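Local coordinates for peptidase family U32 (Geobacillus thermoleovorans, PDB 4HE5), which is of unknown function in isolation but forms the small, all-beta C-terminal domain of a presumed family U32 peptidase, at residues G10-Y15 with A22-R27; G40-N45 with P81-R86; Q48-I53 with V71-K76. All blocks are in the same frame, centred on the assembly; numbering follows the deposited sequence.

Contact 1 of 3, residues G10-Y15 with A22-R27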
# COMPACT_ATOMS: atom_id res chain seq x y z
N GLY A 10 5.93 0.53 -3.15
CA GLY A 10 5.78 0.94 -1.79
C GLY A 10 6.35 -0.02 -0.80
O GLY A 10 6.47 -1.22 -1.04
N LEU A 11 6.72 0.53 0.35
CA LEU A 11 7.18 -0.25 1.50
C LEU A 11 6.09 -0.22 2.55
O LEU A 11 5.65 0.88 2.98
CB LEU A 11 8.48 0.36 2.08
CG LEU A 11 9.02 -0.41 3.29
CD1 LEU A 11 9.58 -1.77 2.82
CD2 LEU A 11 10.08 0.41 4.05
N VAL A 12 5.59 -1.38 2.98
CA VAL A 12 4.59 -1.38 4.03
C VAL A 12 5.23 -0.98 5.34
O VAL A 12 6.26 -1.53 5.73
CB VAL A 12 3.97 -2.78 4.17
CG1 VAL A 12 3.00 -2.80 5.34
CG2 VAL A 12 3.27 -3.20 2.89
N LEU A 13 4.62 -0.04 6.04
CA LEU A 13 5.03 0.33 7.39
C LEU A 13 4.17 -0.36 8.44
O LEU A 13 4.70 -0.86 9.43
CB LEU A 13 5.01 1.86 7.58
CG LEU A 13 5.97 2.64 6.69
CD1 LEU A 13 5.85 4.10 7.06
CD2 LEU A 13 7.40 2.12 6.83
N GLY A 14 2.87 -0.42 8.21
CA GLY A 14 2.01 -1.07 9.17
C GLY A 14 0.70 -1.44 8.57
O GLY A 14 0.35 -1.11 7.46
N TYR A 15 -0.08 -2.14 9.40
CA TYR A 15 -1.41 -2.68 9.06
C TYR A 15 -2.24 -2.58 10.31
O TYR A 15 -1.83 -3.04 11.37
CB TYR A 15 -1.28 -4.14 8.59
CG TYR A 15 -2.64 -4.81 8.43
CD1 TYR A 15 -3.44 -4.56 7.33
CD2 TYR A 15 -3.10 -5.67 9.38
CE1 TYR A 15 -4.67 -5.17 7.18
CE2 TYR A 15 -4.34 -6.31 9.27
CZ TYR A 15 -5.12 -6.03 8.17
OH TYR A 15 -6.33 -6.67 8.08
N ALA A 22 -3.78 -0.61 5.31
CA ALA A 22 -2.32 -0.63 5.26
C ALA A 22 -1.80 0.79 5.16
O ALA A 22 -2.34 1.60 4.43
CB ALA A 22 -1.85 -1.41 4.03
N THR A 23 -0.70 1.04 5.88
CA THR A 23 0.04 2.30 5.81
C THR A 23 1.34 1.97 5.08
O THR A 23 2.14 1.15 5.55
CB THR A 23 0.33 2.82 7.21
OG1 THR A 23 -0.92 3.14 7.85
CG2 THR A 23 1.14 4.10 7.16
N VAL A 24 1.50 2.61 3.93
CA VAL A 24 2.56 2.33 3.01
C VAL A 24 3.34 3.60 2.72
O VAL A 24 2.75 4.68 2.65
CB VAL A 24 1.99 1.72 1.73
CG1 VAL A 24 2.97 1.44 0.60
CG2 VAL A 24 1.26 0.43 2.08
N GLN A 25 4.62 3.52 2.53
CA GLN A 25 5.40 4.66 2.08
C GLN A 25 5.73 4.52 0.59
O GLN A 25 6.27 3.49 0.20
CB GLN A 25 6.71 4.76 2.87
CG GLN A 25 7.46 6.01 2.46
CD GLN A 25 8.62 6.28 3.39
OE1 GLN A 25 9.48 5.38 3.43
NE2 GLN A 25 8.65 7.44 4.01
N GLN A 26 5.35 5.50 -0.20
CA GLN A 26 5.55 5.50 -1.63
C GLN A 26 7.02 5.34 -1.95
O GLN A 26 7.90 5.95 -1.36
CB GLN A 26 4.98 6.79 -2.22
CG GLN A 26 4.89 6.88 -3.73
CD GLN A 26 6.11 7.40 -4.43
OE1 GLN A 26 7.23 7.34 -3.91
NE2 GLN A 26 5.88 7.85 -5.66
N ARG A 27 7.26 4.53 -2.99
CA ARG A 27 8.57 4.33 -3.59
C ARG A 27 8.59 4.63 -5.08
O ARG A 27 9.67 4.94 -5.60
CB ARG A 27 9.11 2.93 -3.30
CG ARG A 27 9.37 2.70 -1.83
CD ARG A 27 10.65 3.40 -1.48
NE ARG A 27 11.25 3.04 -0.21
CZ ARG A 27 10.84 3.42 0.97
NH1 ARG A 27 9.75 4.16 1.02
NH2 ARG A 27 11.35 3.14 2.17
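Arg27 lays one face of its guanidinium over Leu11: CB of Leu11 lies 3.9 Å above the guanidinium plane, close to the middle of the group, and CD2 of Leu11 reaches to 3.5 Å from NH2 of Arg27. The two side chains lie alongside, both heading the same way. The arginine chain turns back at its second torsion (chi2 -76°), which carries its head group across Leu11 and up to Gln25. There NH1 of Arg27 donates to OE1 of Gln25 at 2.7 Å, and NH2 adds a weak bond to the same oxygen, so the guanidinium is fixed in rotation by an amide at one side and an apolar surface beneath. NE2 of Gln25 in turn reaches the backbone of Leu68. Behind these side chains, N of Leu11 donates to O of Gln25 at 3.0 Å and N of Gln25 returns the bond to O of Leu11 at 2.9 Å, the mark of an antiparallel hydrogen-bonded pair. The segments belong to a beta hairpin, strands 8-16 and 21-26, and the hairpin carries a classic beta bulge: N of Leu13, at 2.8 Å, and N of Gly14, at 3.2 Å, both donate to O of Thr23. The backbone of Leu13 (phi -98°, psi -43°) takes up the extra residue, and N of Thr23 donates back to O of Gly14. On the buried face, which also takes Tyr15 and Ala22, CG2 of Val12 packs against CG2 of Val24 at 4.2 Å. Gly10 joins them without a side chain, its CA resting against CG1 of Val24. On the other face OG1 of Thr23 pairs with NZ of Lys72, the neighbouring strand 70-74 supplying that partner.

Contact 2 of 3, residues G40-N45 with P81-R86; sequences GPEIEN and PYNMMR
A type I beta turn from Gly40 to Ile43, closed by a bond from N of Ile43 to O of Gly40 at 3.2 Å, sets CA of Gly40 and the side chains of Glu42 and Ile43 about the amide of Asn83. The asparagine amide projects into this turn and is addressed from several directions. Its ND2 donates to OE1 of Glu42 at 2.9 Å; the acceptor lies nearly in the amide plane, whereas the donor meets the carboxylate on its syn side but 32° out of its plane. The bond is somewhat bent, with an N-H...OE1 angle of 137°. Glu42 gets there by a kink at its second torsion (chi2 90°), which bends the carboxylate toward Asn83 and Pro81. Two waters extend the link: one lies 2.8 Å from OE2 of Glu42 and the other 2.7 Å from OE1 of Glu42, and both lead to the one carbonyl O of Pro81, a double water bridge between the carboxylate and the incoming segment. At the other end of the amide, OD1 of Asn83 accepts from N of Phe80 and is flanked by methyl groups of Ile43, CG2 at 3.5 Å and CD1 at 3.6 Å. With a bond on each of its two polar atoms, the amide has its flip state defined. Gly40 comes in close as well, its CA 3.7 Å from ND2 of Asn83. The turn connects strand 35-39 to strand 46-49, while Asn83 leads into strand 84-86, which lies between strands 35-39 and 8-16 in the antiparallel sheet, its selenomethionine Met84 bonded through the backbone to Phe39.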
# COMPACT_ATOMS: atom_id res chain seq x y z
N GLY A 40 6.46 -10.81 1.30
CA GLY A 40 7.32 -10.64 2.44
C GLY A 40 7.37 -11.91 3.25
O GLY A 40 6.58 -12.84 3.02
N PRO A 41 8.32 -11.98 4.17
CA PRO A 41 8.51 -13.28 4.80
C PRO A 41 7.34 -13.78 5.62
O PRO A 41 7.20 -15.01 5.76
CB PRO A 41 9.69 -13.04 5.72
CG PRO A 41 10.09 -11.63 5.65
CD PRO A 41 9.27 -10.96 4.59
N GLU A 42 6.52 -12.88 6.13
CA GLU A 42 5.42 -13.21 7.03
C GLU A 42 4.16 -13.67 6.29
O GLU A 42 3.25 -14.24 6.92
CB GLU A 42 5.06 -12.01 7.91
CG GLU A 42 6.09 -11.55 8.90
CD GLU A 42 7.05 -10.52 8.38
OE1 GLU A 42 7.01 -10.21 7.17
OE2 GLU A 42 7.87 -9.99 9.16
N ILE A 43 4.10 -13.40 4.99
CA ILE A 43 2.82 -13.54 4.30
C ILE A 43 2.91 -14.45 3.06
O ILE A 43 3.96 -14.64 2.42
CB ILE A 43 2.31 -12.15 3.87
CG1 ILE A 43 3.24 -11.45 2.86
CG2 ILE A 43 2.08 -11.25 5.04
CD1 ILE A 43 2.63 -10.25 2.18
N GLU A 44 1.74 -14.96 2.71
CA GLU A 44 1.53 -15.54 1.39
C GLU A 44 1.33 -14.34 0.47
O GLU A 44 0.53 -13.41 0.74
CB GLU A 44 0.31 -16.44 1.20
CG GLU A 44 -0.22 -17.16 2.43
CD GLU A 44 0.71 -18.30 2.81
OE1 GLU A 44 0.16 -19.40 3.01
OE2 GLU A 44 1.93 -18.02 2.87
N ASN A 45 2.06 -14.29 -0.61
CA ASN A 45 1.84 -13.10 -1.46
C ASN A 45 0.45 -13.12 -2.08
O ASN A 45 -0.25 -14.10 -2.35
CB ASN A 45 3.01 -13.16 -2.45
CG ASN A 45 3.00 -14.51 -3.17
OD1 ASN A 45 3.16 -15.55 -2.54
ND2 ASN A 45 2.79 -14.44 -4.48
N PRO A 81 5.15 -5.10 8.93
CA PRO A 81 6.15 -4.10 8.60
C PRO A 81 7.20 -4.63 7.67
O PRO A 81 7.79 -5.70 7.84
CB PRO A 81 6.77 -3.77 9.97
CG PRO A 81 5.64 -4.03 10.93
CD PRO A 81 4.98 -5.26 10.37
N TYR A 82 7.49 -3.83 6.64
CA TYR A 82 8.57 -3.96 5.68
C TYR A 82 8.25 -5.05 4.65
O TYR A 82 9.08 -5.35 3.83
CB TYR A 82 9.93 -4.18 6.30
CG TYR A 82 10.19 -3.39 7.56
CD1 TYR A 82 10.74 -3.99 8.65
CD2 TYR A 82 9.78 -2.03 7.63
CE1 TYR A 82 10.95 -3.25 9.82
CE2 TYR A 82 10.00 -1.33 8.80
CZ TYR A 82 10.58 -1.93 9.90
OH TYR A 82 10.80 -1.18 11.03
N ASN A 83 7.00 -5.51 4.62
CA ASN A 83 6.51 -6.19 3.41
C ASN A 83 6.61 -5.22 2.25
O ASN A 83 6.61 -3.98 2.42
CB ASN A 83 5.11 -6.71 3.62
CG ASN A 83 4.89 -7.83 4.62
OD1 ASN A 83 3.74 -8.12 4.92
ND2 ASN A 83 5.96 -8.45 5.09
N MSE A 84 6.77 -5.73 1.03
CA MSE A 84 6.99 -4.93 -0.15
C MSE A 84 5.77 -5.02 -1.07
O MSE A 84 5.09 -6.03 -1.10
CB MSE A 84 8.29 -5.39 -0.88
CG MSE A 84 9.52 -5.05 0.08
SE MSE A 84 11.02 -6.08 -0.38
CE MSE A 84 11.23 -7.18 1.03
N MSE A 85 5.61 -3.92 -1.78
CA MSE A 85 4.52 -3.81 -2.74
C MSE A 85 5.10 -3.55 -4.12
O MSE A 85 5.77 -2.50 -4.33
CB MSE A 85 3.57 -2.67 -2.31
CG MSE A 85 2.29 -2.62 -3.15
SE MSE A 85 1.19 -1.14 -2.72
CE MSE A 85 2.03 0.25 -3.58
N ARG A 86 4.91 -4.45 -5.06
CA ARG A 86 5.36 -4.24 -6.43
C ARG A 86 4.19 -4.01 -7.38
O ARG A 86 3.12 -4.54 -7.16
CB ARG A 86 6.16 -5.43 -6.92
CG ARG A 86 5.52 -6.78 -6.86
CD ARG A 86 6.02 -7.62 -8.05
NE ARG A 86 7.40 -8.01 -7.84
CZ ARG A 86 7.82 -9.09 -7.19
NH1 ARG A 86 6.95 -9.93 -6.64
NH2 ARG A 86 9.12 -9.35 -7.08
O HOH W 1 9.19 -7.55 9.49
O HOH W 2 8.52 -8.05 6.49

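Contact 3 of 3, residues Q48-I53 with V71-K76; sequences QVIEKI and VKFKVK
The two outermost strands of the six-stranded antiparallel sheet, 46-49 and 70-74, approach each other here with their following loops, and side chains and waters join them where backbone pairing does not. Gln48 reaches across: its OE1 accepts from N of Lys76 at 2.9 Å, with the donor in the carbonyl plane and on a lone pair. The other end of the amide turns home, NE2 of Gln48 donating to O of Val49 at 3.1 Å, which fixes its rotation. A leucine in place of Gln48 would probably leave N of Lys76 without its acceptor and O of Val49 without this donor. The Gln48 and Lys76 chains run antiparallel, taking NZ of Lys76 to O of Thr47 and to a water that also accepts from N of Val49. In the interior, CD1 of Ile50 sits over one face of the Phe73 ring in a CH-pi contact, 3.9 Å from the centroid and 25° off the normal. CG of Phe73 stands between its own backbone N and carbonyl carbon (chi1 50°), which turns the ring toward Ile50. Along the outer margin one water donates to O of Lys52 at 2.7 Å and accepts from N of Lys74 at 2.9 Å; a second joins N and OE2 of Glu51 to O of Lys74. Phe73 also touches Phe30, Phe38 and Val24, so its ring belongs to the core. Such a meeting of sheet edges over a shared apolar interior is consistent with a small, incompletely hydrogen-bonded beta barrel.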
# COMPACT_ATOMS: atom_id res chain seq x y z
N GLN A 48 -3.61 -7.29 -5.46
CA GLN A 48 -4.51 -6.26 -4.93
C GLN A 48 -4.72 -5.24 -6.04
O GLN A 48 -3.71 -4.78 -6.57
CB GLN A 48 -3.95 -5.59 -3.66
CG GLN A 48 -4.71 -4.46 -3.05
CD GLN A 48 -5.86 -4.89 -2.22
OE1 GLN A 48 -5.69 -5.71 -1.31
NE2 GLN A 48 -7.04 -4.32 -2.55
N VAL A 49 -5.92 -4.83 -6.35
CA VAL A 49 -6.13 -3.57 -7.08
C VAL A 49 -6.30 -2.47 -6.03
O VAL A 49 -7.07 -2.60 -5.08
CB VAL A 49 -7.34 -3.64 -8.04
CG1 VAL A 49 -7.63 -2.28 -8.65
CG2 VAL A 49 -7.11 -4.70 -9.12
N ILE A 50 -5.55 -1.39 -6.18
CA ILE A 50 -5.63 -0.23 -5.32
C ILE A 50 -6.97 0.47 -5.50
O ILE A 50 -7.32 0.78 -6.63
CB ILE A 50 -4.45 0.74 -5.56
CG1 ILE A 50 -3.10 0.08 -5.42
CG2 ILE A 50 -4.57 1.98 -4.69
CD1 ILE A 50 -2.79 -0.52 -4.07
N GLU A 51 -7.70 0.69 -4.44
CA GLU A 51 -9.00 1.37 -4.51
C GLU A 51 -8.74 2.80 -4.07
O GLU A 51 -7.77 3.43 -4.54
CB GLU A 51 -10.02 0.57 -3.71
CG GLU A 51 -10.20 -0.87 -4.16
CD GLU A 51 -10.62 -1.76 -3.00
OE1 GLU A 51 -11.70 -2.33 -3.04
OE2 GLU A 51 -9.83 -1.92 -2.06
N LYS A 52 -9.56 3.36 -3.18
CA LYS A 52 -9.30 4.68 -2.68
C LYS A 52 -8.01 4.69 -1.90
O LYS A 52 -7.70 3.80 -1.15
CB LYS A 52 -10.52 5.11 -1.86
CG LYS A 52 -10.43 6.55 -1.36
CD LYS A 52 -11.76 7.06 -0.81
CE LYS A 52 -12.62 7.69 -1.89
NZ LYS A 52 -14.00 7.98 -1.36
N ILE A 53 -7.30 5.79 -2.03
CA ILE A 53 -6.08 6.07 -1.27
C ILE A 53 -6.26 7.31 -0.44
O ILE A 53 -6.95 8.27 -0.87
CB ILE A 53 -4.81 6.09 -2.12
CG1 ILE A 53 -4.93 7.12 -3.21
CG2 ILE A 53 -4.62 4.69 -2.68
CD1 ILE A 53 -3.58 7.39 -3.83
N VAL A 71 0.94 6.83 2.58
CA VAL A 71 -0.39 6.66 2.02
C VAL A 71 -1.04 5.44 2.62
O VAL A 71 -0.39 4.52 3.10
CB VAL A 71 -0.49 6.71 0.50
CG1 VAL A 71 0.16 7.92 -0.12
CG2 VAL A 71 0.17 5.40 0.15
N LYS A 72 -2.35 5.47 2.67
CA LYS A 72 -3.16 4.48 3.35
C LYS A 72 -4.23 3.98 2.41
O LYS A 72 -4.83 4.76 1.66
CB LYS A 72 -3.76 5.12 4.59
CG LYS A 72 -2.77 5.45 5.68
CD LYS A 72 -3.34 6.26 6.82
CE LYS A 72 -2.26 6.77 7.75
NZ LYS A 72 -1.96 5.71 8.70
N PHE A 73 -4.50 2.66 2.43
CA PHE A 73 -5.57 2.11 1.63
C PHE A 73 -5.92 0.71 2.18
O PHE A 73 -5.16 0.10 2.93
CB PHE A 73 -5.19 2.05 0.14
CG PHE A 73 -3.89 1.43 -0.13
CD1 PHE A 73 -2.73 2.21 -0.25
CD2 PHE A 73 -3.75 0.04 -0.25
CE1 PHE A 73 -1.51 1.60 -0.49
CE2 PHE A 73 -2.52 -0.52 -0.50
CZ PHE A 73 -1.39 0.26 -0.61
N LYS A 74 -7.14 0.25 1.82
CA LYS A 74 -7.62 -1.05 2.27
C LYS A 74 -6.85 -2.15 1.57
O LYS A 74 -6.58 -2.08 0.36
CB LYS A 74 -9.14 -1.17 1.97
CG LYS A 74 -9.78 -2.40 2.55
CD LYS A 74 -10.00 -2.33 4.03
CE LYS A 74 -10.80 -3.46 4.65
NZ LYS A 74 -12.13 -3.66 4.08
N VAL A 75 -6.53 -3.22 2.31
CA VAL A 75 -5.95 -4.43 1.71
C VAL A 75 -6.81 -5.63 2.10
O VAL A 75 -7.50 -5.65 3.10
CB VAL A 75 -4.49 -4.60 2.07
CG1 VAL A 75 -3.70 -3.46 1.44
CG2 VAL A 75 -4.29 -4.66 3.57
N LYS A 76 -6.76 -6.62 1.23
CA LYS A 76 -7.62 -7.81 1.40
C LYS A 76 -7.10 -8.79 2.43
O LYS A 76 -7.86 -9.69 2.84
CB LYS A 76 -7.74 -8.54 0.05
CG LYS A 76 -8.62 -7.81 -0.96
CD LYS A 76 -8.70 -8.50 -2.31
CE LYS A 76 -7.35 -8.68 -2.95
NZ LYS A 76 -7.49 -9.13 -4.37
O HOH W 3 -8.12 -6.41 -5.36
O HOH W 4 -7.55 -0.53 -1.77
O HOH W 5 -8.70 1.49 -0.28

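How the contacts relate
From the N terminus, contact 1 comes first and closes the short hairpin loop between strands 8-16 and 21-26. Contact 2 opens later, at residues 40-45, and closes only at 81-86 near the C terminus; contact 3, joining 48-53 to 71-76, opens and closes within that span. Nothing crosses: contact 1 precedes both. All three reach one sheet. Strand 84-86 of contact 2 neighbours strand 8-16, and just ahead of it O of Asn83 probably accepts from N of Val12 at 2.9 Å; strand 70-74 of contact 3 lies beside strand 21-26, with Ala22 N to Phe73 O at 2.8 Å. SE of selenomethionine Met85 meets CZ of Phe73 at 3.6 Å, joining contacts 2 and 3 through the core.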